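Local coordinates for single-stranded DNA-binding protein (Enterobacter phage Enc34, PDB 5ODK) that binds single-stranded DNA, probably through its OB fold, and is thought to serve phage DNA replication, at residues Ala9-Lys13 with Asn14-Tyr18; Lys65-Asp68 with Glu69-Leu73; Pro103-Gly107 with Met108-Ser112. One frame throughout, in Å; residues are numbered along the deposited sequence.

Contact 1. Residues Ala9-Lys13 with Asn14-Tyr18; sequences AKKVK and NGVLY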
ATOM      1  N   ALA A   9       6.580 -16.421  -1.320  1.00 19.85           N
ATOM      2  CA  ALA A   9       6.256 -17.267  -2.455  1.00 19.85           C
ATOM      3  C   ALA A   9       7.110 -16.889  -3.695  1.00 21.13           C
ATOM      4  O   ALA A   9       7.631 -17.766  -4.376  1.00 25.50           O
ATOM      5  CB  ALA A   9       4.778 -17.195  -2.764  1.00 21.33           C
ATOM      6  N   LYS A  10       7.257 -15.595  -3.969  1.00 19.60           N
ATOM      7  CA  LYS A  10       7.982 -15.123  -5.154  1.00 21.98           C
ATOM      8  C   LYS A  10       8.573 -13.757  -4.847  1.00 21.06           C
ATOM      9  O   LYS A  10       7.855 -12.868  -4.437  1.00 19.87           O
ATOM     10  CB  LYS A  10       7.025 -15.022  -6.362  1.00 24.68           C
ATOM     11  CG  LYS A  10       7.633 -14.548  -7.698  1.00 28.77           C
ATOM     12  CD  LYS A  10       8.597 -15.563  -8.310  1.00 33.47           C
ATOM     13  CE  LYS A  10       9.270 -15.030  -9.581  1.00 35.84           C
ATOM     14  NZ  LYS A  10      10.269 -15.971 -10.173  1.00 36.45           N
ATOM     15  N   LYS A  11       9.869 -13.584  -5.066  1.00 20.23           N
ATOM     16  CA  LYS A  11      10.576 -12.311  -4.917  1.00 21.30           C
ATOM     17  C   LYS A  11      10.888 -11.767  -6.332  1.00 20.87           C
ATOM     18  O   LYS A  11      11.370 -12.501  -7.202  1.00 24.02           O
ATOM     19  CB  LYS A  11      11.840 -12.551  -4.067  1.00 26.09           C
ATOM     20  CG  LYS A  11      12.636 -11.313  -3.667  1.00 26.80           C
ATOM     21  CD  LYS A  11      13.746 -11.671  -2.672  1.00 31.75           C
ATOM     22  CE  LYS A  11      14.581 -10.465  -2.244  1.00 30.40           C
ATOM     23  NZ  LYS A  11      13.720  -9.437  -1.590  1.00 26.97           N
ATOM     24  N   VAL A  12      10.557 -10.504  -6.576  1.00 18.69           N
ATOM     25  CA  VAL A  12      10.877  -9.801  -7.840  1.00 20.36           C
ATOM     26  C   VAL A  12      11.551  -8.473  -7.522  1.00 17.74           C
ATOM     27  O   VAL A  12      11.601  -8.097  -6.342  1.00 17.49           O
ATOM     28  CB  VAL A  12       9.630  -9.567  -8.708  1.00 20.72           C
ATOM     29  CG1 VAL A  12       8.992 -10.889  -9.073  1.00 23.16           C
ATOM     30  CG2 VAL A  12       8.618  -8.665  -7.994  1.00 19.30           C
ATOM     31  N   LYS A  13      12.003  -7.724  -8.526  1.00 19.20           N
ATOM     32  CA  LYS A  13      12.566  -6.391  -8.279  1.00 17.76           C
ATOM     33  C   LYS A  13      11.534  -5.590  -7.479  1.00 16.33           C
ATOM     34  O   LYS A  13      10.375  -5.472  -7.856  1.00 15.79           O
ATOM     35  CB  LYS A  13      12.915  -5.656  -9.576  1.00 19.53           C
ATOM     36  CG  LYS A  13      13.474  -4.262  -9.346  1.00 20.63           C
ATOM     37  CD  LYS A  13      13.946  -3.604 -10.617  1.00 25.38           C
ATOM     38  CE  LYS A  13      14.602  -2.273 -10.294  1.00 29.84           C
ATOM     39  NZ  LYS A  13      15.439  -1.805 -11.421  1.00 37.03           N
ATOM     40  N   ASN A  14      11.963  -5.056  -6.344  1.00 15.85           N
ATOM     41  CA  ASN A  14      11.113  -4.163  -5.568  1.00 14.08           C
ATOM     42  C   ASN A  14       9.801  -4.760  -5.078  1.00 12.70           C
ATOM     43  O   ASN A  14       8.872  -4.010  -4.802  1.00 13.41           O
ATOM     44  CB  ASN A  14      10.861  -2.843  -6.305  1.00 15.85           C
ATOM     45  CG  ASN A  14      12.089  -1.965  -6.367  1.00 14.89           C
ATOM     46  OD1 ASN A  14      12.872  -1.913  -5.406  1.00 16.75           O
ATOM     47  ND2 ASN A  14      12.249  -1.243  -7.464  1.00 18.55           N
ATOM     48  N   GLY A  15       9.731  -6.069  -4.874  1.00 13.97           N
ATOM     49  CA  GLY A  15       8.529  -6.649  -4.345  1.00 14.80           C
ATOM     50  C   GLY A  15       8.610  -8.085  -3.949  1.00 13.89           C
ATOM     51  O   GLY A  15       9.492  -8.821  -4.388  1.00 15.71           O
ATOM     52  N   VAL A  16       7.646  -8.506  -3.136  1.00 13.95           N
ATOM     53  CA  VAL A  16       7.534  -9.906  -2.717  1.00 14.00           C
ATOM     54  C   VAL A  16       6.061 -10.293  -2.640  1.00 13.65           C
ATOM     55  O   VAL A  16       5.236  -9.533  -2.125  1.00 13.72           O
ATOM     56  CB  VAL A  16       8.172 -10.173  -1.337  1.00 15.72           C
ATOM     57  CG1 VAL A  16       8.160 -11.675  -1.042  1.00 17.59           C
ATOM     58  CG2 VAL A  16       9.574  -9.611  -1.230  1.00 17.48           C
ATOM     59  N   LEU A  17       5.736 -11.462  -3.184  1.00 14.28           N
ATOM     60  CA  LEU A  17       4.449 -12.109  -2.949  1.00 13.60           C
ATOM     61  C   LEU A  17       4.683 -13.191  -1.935  1.00 14.04           C
ATOM     62  O   LEU A  17       5.633 -13.978  -2.052  1.00 16.13           O
ATOM     63  CB  LEU A  17       3.903 -12.715  -4.238  1.00 14.06           C
ATOM     64  CG  LEU A  17       2.629 -13.512  -4.067  1.00 14.37           C
ATOM     65  CD1 LEU A  17       1.437 -12.616  -3.700  1.00 14.63           C
ATOM     66  CD2 LEU A  17       2.329 -14.242  -5.344  1.00 15.78           C
ATOM     67  N   TYR A  18       3.831 -13.230  -0.916  1.00 12.47           N
ATOM     68  CA  TYR A  18       3.900 -14.217   0.152  1.00 14.39           C
ATOM     69  C   TYR A  18       2.857 -15.316  -0.079  1.00 14.19           C
ATOM     70  O   TYR A  18       1.828 -15.104  -0.741  1.00 14.92           O
ATOM     71  CB  TYR A  18       3.744 -13.529   1.538  1.00 13.94           C
ATOM     72  CG  TYR A  18       4.857 -12.557   1.774  1.00 14.10           C
ATOM     73  CD1 TYR A  18       6.075 -12.988   2.281  1.00 15.86           C
ATOM     74  CD2 TYR A  18       4.728 -11.218   1.425  1.00 13.86           C
ATOM     75  CE1 TYR A  18       7.116 -12.111   2.488  1.00 16.54           C
ATOM     76  CE2 TYR A  18       5.793 -10.340   1.577  1.00 15.51           C
ATOM     77  CZ  TYR A  18       6.988 -10.794   2.131  1.00 15.98           C
ATOM     78  OH  TYR A  18       8.044  -9.919   2.286  1.00 20.89           O
TER
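Leu17 O is gripped by two backbone donors at once, Ala9 N at 2.7 Å and Lys10 N at 3.0 Å. The Ala9 N-H lies in the carbonyl plane on a lone pair, whereas that of Lys10 is tilted 21° from the plane. Two successive residues facing one partner make a classic beta bulge, and beyond it the strands pair regularly. Leu17 N returns a bond to Lys10 O at 2.8 Å, and Val16 CA adds a CA-H...O contact to the same oxygen. At the closed end Val12 N donates to Gly15 O at 3.0 Å; the reverse bond, from Gly15 N to Val12 O at 3.1 Å, comes in from above the carbonyl plane and closes a type II turn. The result is a beta hairpin with a two-residue loop, Lys13 and Asn14, at its tip. There the two side chains run alongside each other, Asn14 ND2 lying 3.8 Å from Lys13 CG, while the amide itself is held by Asn27 and by the backbone oxygen of Thr59. Magnesium has been seen bound at Lys13, though none is bound to this chain here.

On the face of Lys11 and Val16, a bend at the last torsion of Lys11 (chi4 60°) brings its NZ to 4.2 Å from Val16 CG2. The other methyl, Val16 CG1, sits over one face of the Tyr18 ring, displaced toward its rim. Val12 and Leu17 share the face that lies on helix 61-76, while on the side away from strand 8-12, strand 15-18 pairs antiparallel with strand 23-26.

Contact 2. Residues Lys65-Asp68 with Glu69-Leu73; sequences KIID and EQIEL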
ATOM      1  N   LYS A  65       2.455  -6.293 -11.935  1.00 16.03           N
ATOM      2  CA  LYS A  65       1.830  -7.455 -12.588  1.00 18.07           C
ATOM      3  C   LYS A  65       1.287  -8.453 -11.546  1.00 15.61           C
ATOM      4  O   LYS A  65       0.170  -8.961 -11.664  1.00 17.93           O
ATOM      5  CB  LYS A  65       2.822  -8.104 -13.563  1.00 20.49           C
ATOM      6  CG  LYS A  65       2.260  -9.300 -14.279  1.00 24.16           C
ATOM      7  CD  LYS A  65       3.016  -9.589 -15.560  1.00 28.43           C
ATOM      8  CE  LYS A  65       2.303 -10.714 -16.275  1.00 29.51           C
ATOM      9  NZ  LYS A  65       2.841 -10.811 -17.640  1.00 30.42           N
ATOM     10  N   ILE A  66       2.082  -8.700 -10.514  1.00 14.78           N
ATOM     11  CA  ILE A  66       1.658  -9.570  -9.447  1.00 15.02           C
ATOM     12  C   ILE A  66       0.431  -8.980  -8.741  1.00 14.02           C
ATOM     13  O   ILE A  66      -0.517  -9.681  -8.407  1.00 15.25           O
ATOM     14  CB  ILE A  66       2.827  -9.778  -8.444  1.00 15.95           C
ATOM     15  CG1 ILE A  66       3.879 -10.716  -9.070  1.00 16.97           C
ATOM     16  CG2 ILE A  66       2.311 -10.359  -7.136  1.00 17.57           C
ATOM     17  CD1 ILE A  66       5.183 -10.837  -8.315  1.00 19.10           C
ATOM     18  N   ILE A  67       0.475  -7.677  -8.467  1.00 13.52           N
ATOM     19  CA  ILE A  67      -0.684  -7.015  -7.833  1.00 13.17           C
ATOM     20  C   ILE A  67      -1.941  -7.209  -8.672  1.00 13.47           C
ATOM     21  O   ILE A  67      -2.994  -7.565  -8.115  1.00 13.91           O
ATOM     22  CB  ILE A  67      -0.382  -5.511  -7.599  1.00 14.69           C
ATOM     23  CG1 ILE A  67       0.586  -5.354  -6.435  1.00 14.78           C
ATOM     24  CG2 ILE A  67      -1.669  -4.727  -7.335  1.00 14.56           C
ATOM     25  CD1 ILE A  67       1.233  -3.986  -6.363  1.00 16.88           C
ATOM     26  N   ASP A  68      -1.837  -7.046  -9.999  1.00 14.10           N
ATOM     27  CA  ASP A  68      -3.016  -7.250 -10.833  1.00 14.47           C
ATOM     28  C   ASP A  68      -3.546  -8.685 -10.705  1.00 12.92           C
ATOM     29  O   ASP A  68      -4.753  -8.917 -10.631  1.00 15.42           O
ATOM     30  CB  ASP A  68      -2.712  -6.897 -12.280  1.00 15.87           C
ATOM     31  CG  ASP A  68      -2.584  -5.413 -12.543  1.00 17.58           C
ATOM     32  OD1 ASP A  68      -3.030  -4.579 -11.724  1.00 21.68           O
ATOM     33  OD2 ASP A  68      -2.072  -5.078 -13.638  1.00 20.54           O
ATOM     34  N   GLU A  69      -2.630  -9.644 -10.699  1.00 13.31           N
ATOM     35  CA  GLU A  69      -2.997 -11.055 -10.549  1.00 14.69           C
ATOM     36  C   GLU A  69      -3.684 -11.323  -9.212  1.00 14.95           C
ATOM     37  O   GLU A  69      -4.669 -12.015  -9.111  1.00 15.41           O
ATOM     38  CB  GLU A  69      -1.777 -11.940 -10.711  1.00 15.77           C
ATOM     39  CG  GLU A  69      -1.267 -11.930 -12.147  1.00 18.98           C
ATOM     40  CD  GLU A  69       0.146 -12.396 -12.370  1.00 20.16           C
ATOM     41  OE1 GLU A  69       0.835 -12.795 -11.430  1.00 22.41           O
ATOM     42  OE2 GLU A  69       0.569 -12.378 -13.548  1.00 21.54           O
ATOM     43  N   GLN A  70      -3.173 -10.711  -8.156  1.00 14.69           N
ATOM     44  CA  GLN A  70      -3.747 -10.896  -6.822  1.00 13.85           C
ATOM     45  C   GLN A  70      -5.106 -10.210  -6.707  1.00 12.98           C
ATOM     46  O   GLN A  70      -5.987 -10.720  -6.017  1.00 13.84           O
ATOM     47  CB  GLN A  70      -2.803 -10.401  -5.726  1.00 14.14           C
ATOM     48  CG  GLN A  70      -1.502 -11.190  -5.729  1.00 15.08           C
ATOM     49  CD  GLN A  70      -1.696 -12.669  -5.480  1.00 15.47           C
ATOM     50  OE1 GLN A  70      -2.340 -13.071  -4.528  1.00 16.58           O
ATOM     51  NE2 GLN A  70      -1.207 -13.487  -6.405  1.00 19.74           N
ATOM     52  N   ILE A  71      -5.283  -9.078  -7.391  1.00 13.50           N
ATOM     53  CA  ILE A  71      -6.606  -8.462  -7.486  1.00 13.23           C
ATOM     54  C   ILE A  71      -7.634  -9.407  -8.140  1.00 14.09           C
ATOM     55  O   ILE A  71      -8.750  -9.539  -7.638  1.00 13.25           O
ATOM     56  CB  ILE A  71      -6.510  -7.111  -8.215  1.00 13.51           C
ATOM     57  CG1 ILE A  71      -5.888  -6.090  -7.280  1.00 14.19           C
ATOM     58  CG2 ILE A  71      -7.868  -6.628  -8.727  1.00 14.38           C
ATOM     59  CD1 ILE A  71      -5.530  -4.791  -7.965  1.00 14.81           C
ATOM     60  N   GLU A  72      -7.238 -10.105  -9.215  1.00 14.23           N
ATOM     61  CA  GLU A  72      -8.138 -11.057  -9.842  1.00 14.80           C
ATOM     62  C   GLU A  72      -8.500 -12.208  -8.912  1.00 15.16           C
ATOM     63  O   GLU A  72      -9.649 -12.628  -8.847  1.00 15.39           O
ATOM     64  CB  GLU A  72      -7.573 -11.557 -11.189  1.00 16.50           C
ATOM     65  CG  GLU A  72      -7.471 -10.453 -12.216  1.00 18.63           C
ATOM     66  CD  GLU A  72      -8.812  -9.759 -12.480  1.00 21.36           C
ATOM     67  OE1 GLU A  72      -9.793 -10.452 -12.800  1.00 31.00           O
ATOM     68  OE2 GLU A  72      -8.885  -8.518 -12.339  1.00 23.55           O
ATOM     69  N   LEU A  73      -7.526 -12.696  -8.149  1.00 14.51           N
ATOM     70  CA  LEU A  73      -7.778 -13.784  -7.209  1.00 15.92           C
ATOM     71  C   LEU A  73      -8.771 -13.323  -6.135  1.00 14.97           C
ATOM     72  O   LEU A  73      -9.649 -14.072  -5.679  1.00 15.50           O
ATOM     73  CB  LEU A  73      -6.469 -14.222  -6.578  1.00 16.52           C
ATOM     74  CG  LEU A  73      -6.493 -15.355  -5.576  1.00 22.20           C
ATOM     75  CD1 LEU A  73      -6.987 -16.639  -6.217  1.00 24.52           C
ATOM     76  CD2 LEU A  73      -5.102 -15.535  -4.964  1.00 27.22           C
TER
HETATM   77  O   HOH W   1      -0.955  -9.346 -14.252  1.00 28.71           O
HETATM   78  O   HOH W   2      -6.475  -7.158 -11.923  1.00 24.32           O
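Lys65 and Glu69, one helical turn apart, meet at an oblique angle, the carboxylate of Glu69 crossing the alkyl chain of Lys65. Glu69 OE2 lies 3.6 Å from both CG and CE of the lysine, touching the carbon chain, while Lys65 NZ stays 4.9 Å from OE2; at most a weak attraction is likely at this separation, which is too long for a salt bridge. Glu69 CG stands anti to its carbonyl carbon (chi1 -69°), which turns the chain back over the preceding turn, and CG comes to 3.3 Å from Lys65 O. That carbonyl oxygen also accepts a water hydrogen bond, and the same water reaches Glu69 OE2 through a weak one.

Ile66 and Gln70 behave differently: they lie side by side and point the same way, with Ile66 CG2 4.1 Å from Gln70 CG, and both face the hairpin 9-18. All of this rides on an amphipathic alpha-helix, part of helix 61-76, whose i to i+4 bonds run from Glu69 N to Lys65 O through to Glu72 N to Asp68 O.

Ile67 and Ile71 form the buried stripe, their side chains crossing with Ile67 CG2 3.9 Å from Ile71 CD1. Ile67 packs on Ile23 and Val25 of strand 23-26, and both isoleucines touch Phe91. Along the polar side, Glu72 is bent at chi2 (-57°), and a water donates to both its OE2 and Asp68 O, at 2.8 Å each. The two acids have lysine partners in the same helix: Asp68 is salt-bridged to Lys64, Glu72 to Lys75.

Contact 3. Residues Pro103-Gly107 with Met108-Ser112; sequences PECEG and MWVIS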
ATOM      1  N   PRO A 103       1.252  16.578  -9.475  1.00 28.13           N
ATOM      2  CA  PRO A 103       2.526  16.252 -10.198  1.00 27.92           C
ATOM      3  C   PRO A 103       3.451  15.155  -9.613  1.00 26.61           C
ATOM      4  O   PRO A 103       4.220  14.520 -10.338  1.00 31.14           O
ATOM      5  CB  PRO A 103       3.306  17.572 -10.204  1.00 31.75           C
ATOM      6  CG  PRO A 103       2.465  18.584  -9.578  1.00 29.59           C
ATOM      7  CD  PRO A 103       1.167  18.009  -9.127  1.00 28.10           C
ATOM      8  N   GLU A 104       3.400  14.950  -8.318  1.00 25.65           N
ATOM      9  CA  GLU A 104       4.154  13.869  -7.721  1.00 21.23           C
ATOM     10  C   GLU A 104       3.671  12.483  -8.165  1.00 18.93           C
ATOM     11  O   GLU A 104       4.337  11.492  -7.885  1.00 17.68           O
ATOM     12  CB  GLU A 104       4.089  13.972  -6.198  1.00 19.64           C
ATOM     13  CG  GLU A 104       2.764  13.591  -5.542  1.00 22.52           C
ATOM     14  CD  GLU A 104       1.675  14.651  -5.508  1.00 28.25           C
ATOM     15  OE1 GLU A 104       1.829  15.760  -6.090  1.00 31.00           O
ATOM     16  OE2 GLU A 104       0.629  14.318  -4.892  1.00 29.97           O
ATOM     17  N   CYS A 105       2.505  12.417  -8.813  1.00 19.02           N
ATOM     18  CA  CYS A 105       1.953  11.157  -9.337  1.00 17.83           C
ATOM     19  C   CYS A 105       2.436  10.799 -10.752  1.00 18.05           C
ATOM     20  O   CYS A 105       2.133   9.715 -11.253  1.00 18.25           O
ATOM     21  CB  CYS A 105       0.422  11.199  -9.270  1.00 19.86           C
ATOM     22  SG  CYS A 105      -0.246  11.328  -7.604  1.00 21.06           S
ATOM     23  N   GLU A 106       3.213  11.676 -11.375  1.00 18.68           N
ATOM     24  CA  GLU A 106       3.674  11.415 -12.747  1.00 21.19           C
ATOM     25  C   GLU A 106       4.588  10.192 -12.748  1.00 18.94           C
ATOM     26  O   GLU A 106       5.502  10.049 -11.925  1.00 20.28           O
ATOM     27  CB  GLU A 106       4.427  12.622 -13.325  1.00 26.79           C
ATOM     28  CG  GLU A 106       4.958  12.433 -14.738  1.00 30.76           C
ATOM     29  CD  GLU A 106       5.610  13.678 -15.292  1.00 39.15           C
ATOM     30  OE1 GLU A 106       6.005  14.571 -14.502  1.00 47.11           O
ATOM     31  OE2 GLU A 106       5.739  13.750 -16.529  1.00 51.02           O
ATOM     32  N   GLY A 107       4.341   9.288 -13.678  1.00 18.35           N
ATOM     33  CA  GLY A 107       5.124   8.068 -13.781  1.00 18.00           C
ATOM     34  C   GLY A 107       4.959   7.117 -12.620  1.00 14.79           C
ATOM     35  O   GLY A 107       5.801   6.257 -12.413  1.00 15.49           O
ATOM     36  N   MET A 108       3.836   7.225 -11.906  1.00 15.00           N
ATOM     37  CA  MET A 108       3.575   6.393 -10.736  1.00 14.03           C
ATOM     38  C   MET A 108       2.310   5.567 -10.857  1.00 13.78           C
ATOM     39  O   MET A 108       1.334   6.040 -11.443  1.00 15.44           O
ATOM     40  CB  MET A 108       3.385   7.262  -9.471  1.00 15.29           C
ATOM     41  CG  MET A 108       4.509   8.196  -9.132  1.00 14.98           C
ATOM     42  SD  MET A 108       5.945   7.295  -8.524  1.00 15.77           S
ATOM     43  CE  MET A 108       6.854   8.555  -7.659  1.00 18.82           C
ATOM     44  N   TRP A 109       2.326   4.368 -10.272  1.00 12.71           N
ATOM     45  CA  TRP A 109       1.113   3.706  -9.824  1.00 13.64           C
ATOM     46  C   TRP A 109       0.792   4.273  -8.447  1.00 13.54           C
ATOM     47  O   TRP A 109       1.704   4.485  -7.642  1.00 15.42           O
ATOM     48  CB  TRP A 109       1.274   2.184  -9.727  1.00 14.15           C
ATOM     49  CG  TRP A 109       1.675   1.546 -11.037  1.00 16.12           C
ATOM     50  CD1 TRP A 109       2.899   0.957 -11.343  1.00 16.29           C
ATOM     51  CD2 TRP A 109       0.911   1.491 -12.195  1.00 17.06           C
ATOM     52  NE1 TRP A 109       2.902   0.523 -12.612  1.00 18.87           N
ATOM     53  CE2 TRP A 109       1.690   0.837 -13.179  1.00 16.67           C
ATOM     54  CE3 TRP A 109      -0.382   1.898 -12.513  1.00 17.08           C
ATOM     55  CZ2 TRP A 109       1.228   0.608 -14.473  1.00 19.16           C
ATOM     56  CZ3 TRP A 109      -0.840   1.689 -13.787  1.00 18.86           C
ATOM     57  CH2 TRP A 109      -0.046   1.039 -14.761  1.00 20.16           C
ATOM     58  N   VAL A 110      -0.495   4.508  -8.169  1.00 12.31           N
ATOM     59  CA  VAL A 110      -0.922   5.124  -6.899  1.00 12.26           C
ATOM     60  C   VAL A 110      -1.709   4.083  -6.161  1.00 11.59           C
ATOM     61  O   VAL A 110      -2.788   3.685  -6.602  1.00 12.38           O
ATOM     62  CB  VAL A 110      -1.760   6.398  -7.143  1.00 12.66           C
ATOM     63  CG1 VAL A 110      -2.159   7.056  -5.829  1.00 13.20           C
ATOM     64  CG2 VAL A 110      -0.979   7.362  -8.036  1.00 14.89           C
ATOM     65  N   ILE A 111      -1.200   3.666  -4.996  1.00 12.07           N
ATOM     66  CA  ILE A 111      -1.839   2.656  -4.182  1.00 12.53           C
ATOM     67  C   ILE A 111      -2.392   3.299  -2.919  1.00 11.65           C
ATOM     68  O   ILE A 111      -1.660   4.020  -2.214  1.00 14.41           O
ATOM     69  CB  ILE A 111      -0.841   1.550  -3.813  1.00 13.57           C
ATOM     70  CG1 ILE A 111      -0.480   0.710  -5.046  1.00 14.96           C
ATOM     71  CG2 ILE A 111      -1.342   0.689  -2.675  1.00 14.65           C
ATOM     72  CD1 ILE A 111       0.739  -0.157  -4.848  1.00 18.06           C
ATOM     73  N   SER A 112      -3.651   3.003  -2.592  1.00 11.77           N
ATOM     74  CA  SER A 112      -4.243   3.432  -1.337  0.50 12.68           C
ATOM     75  C   SER A 112      -4.477   2.229  -0.468  1.00 11.99           C
ATOM     76  O   SER A 112      -5.061   1.241  -0.901  1.00 13.79           O
ATOM     77  CB  SER A 112      -5.581   4.084  -1.640  0.50 14.63           C
ATOM     78  OG  SER A 112      -5.389   5.123  -2.565  0.50 16.90           O
TER
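Met108 curls back against the loop that leads into its own strand, and this is where residues 103-107 and 108-112 pack most closely. Its CB lies 3.3 Å from Cys105 O, and its CG touches two backbone oxygens of the loop, 3.5 Å from each of Glu104 O and Glu106 O. A bend at chi2 (-72°) then carries the thioether round, so that CE approaches Glu104 O at 3.9 Å and SD lies at 4.0 Å from Gly107 O. Pro56 of strand 49-56 also touches this methionine. To the same packed side belong Cys105 SG and Val110 CG2, 4.1 Å apart, an apolar contact between two buried side chains that Phe99 also touches.

The chain reaches Met108 through a type II beta turn from Cys105, which follows a short 3-10 segment at 103-105 and delivers the chain into strand 108-115 of the OB-fold sheet. Met108 N donates to Cys105 O at 3.1 Å, a rather bent bond (137° at the hydrogen) that arrives from above the carbonyl plane. Gly107 takes the positive phi of the turn, and its N is bound by the carboxylate of Asp96.

The loose side begins at Glu106, which is exposed, its chain fully extended and its CB directed away from the strand, although it still touches Asp96. Trp109 leaves the loop for partners on the neighbouring strands; its indole touches Met55 of strand 49-56 and Ile92 of strand 92-94, and makes cation-pi contacts with Lys57 and Lys64.

Overall arrangement
Contact 1 is the surface member, a hairpin tied by backbone bonds at its bulge and turn, whereas contacts 2 and 3 are partly buried. Contacts 1 and 2 share an interface: Leu17 CD1 packs 3.6 Å from Gln70 CD and Val12 CG1 lies 3.9 Å from Ile66 CD1, placing the hairpin on one flank of helix 61-76. The buried stripe of that helix meets contact 3 through Ile67 CD1 and Ile111 CD1, 4.1 Å apart. Contacts 1 and 3 both belong to the mixed sheet yet do not touch, their nearest atoms being about 9 Å apart. Charged side chains and waters mark the helix's outer side; the strand entry combines one turn bond with Met108 lying on backbone oxygens and a small Cys105-Val110 contact.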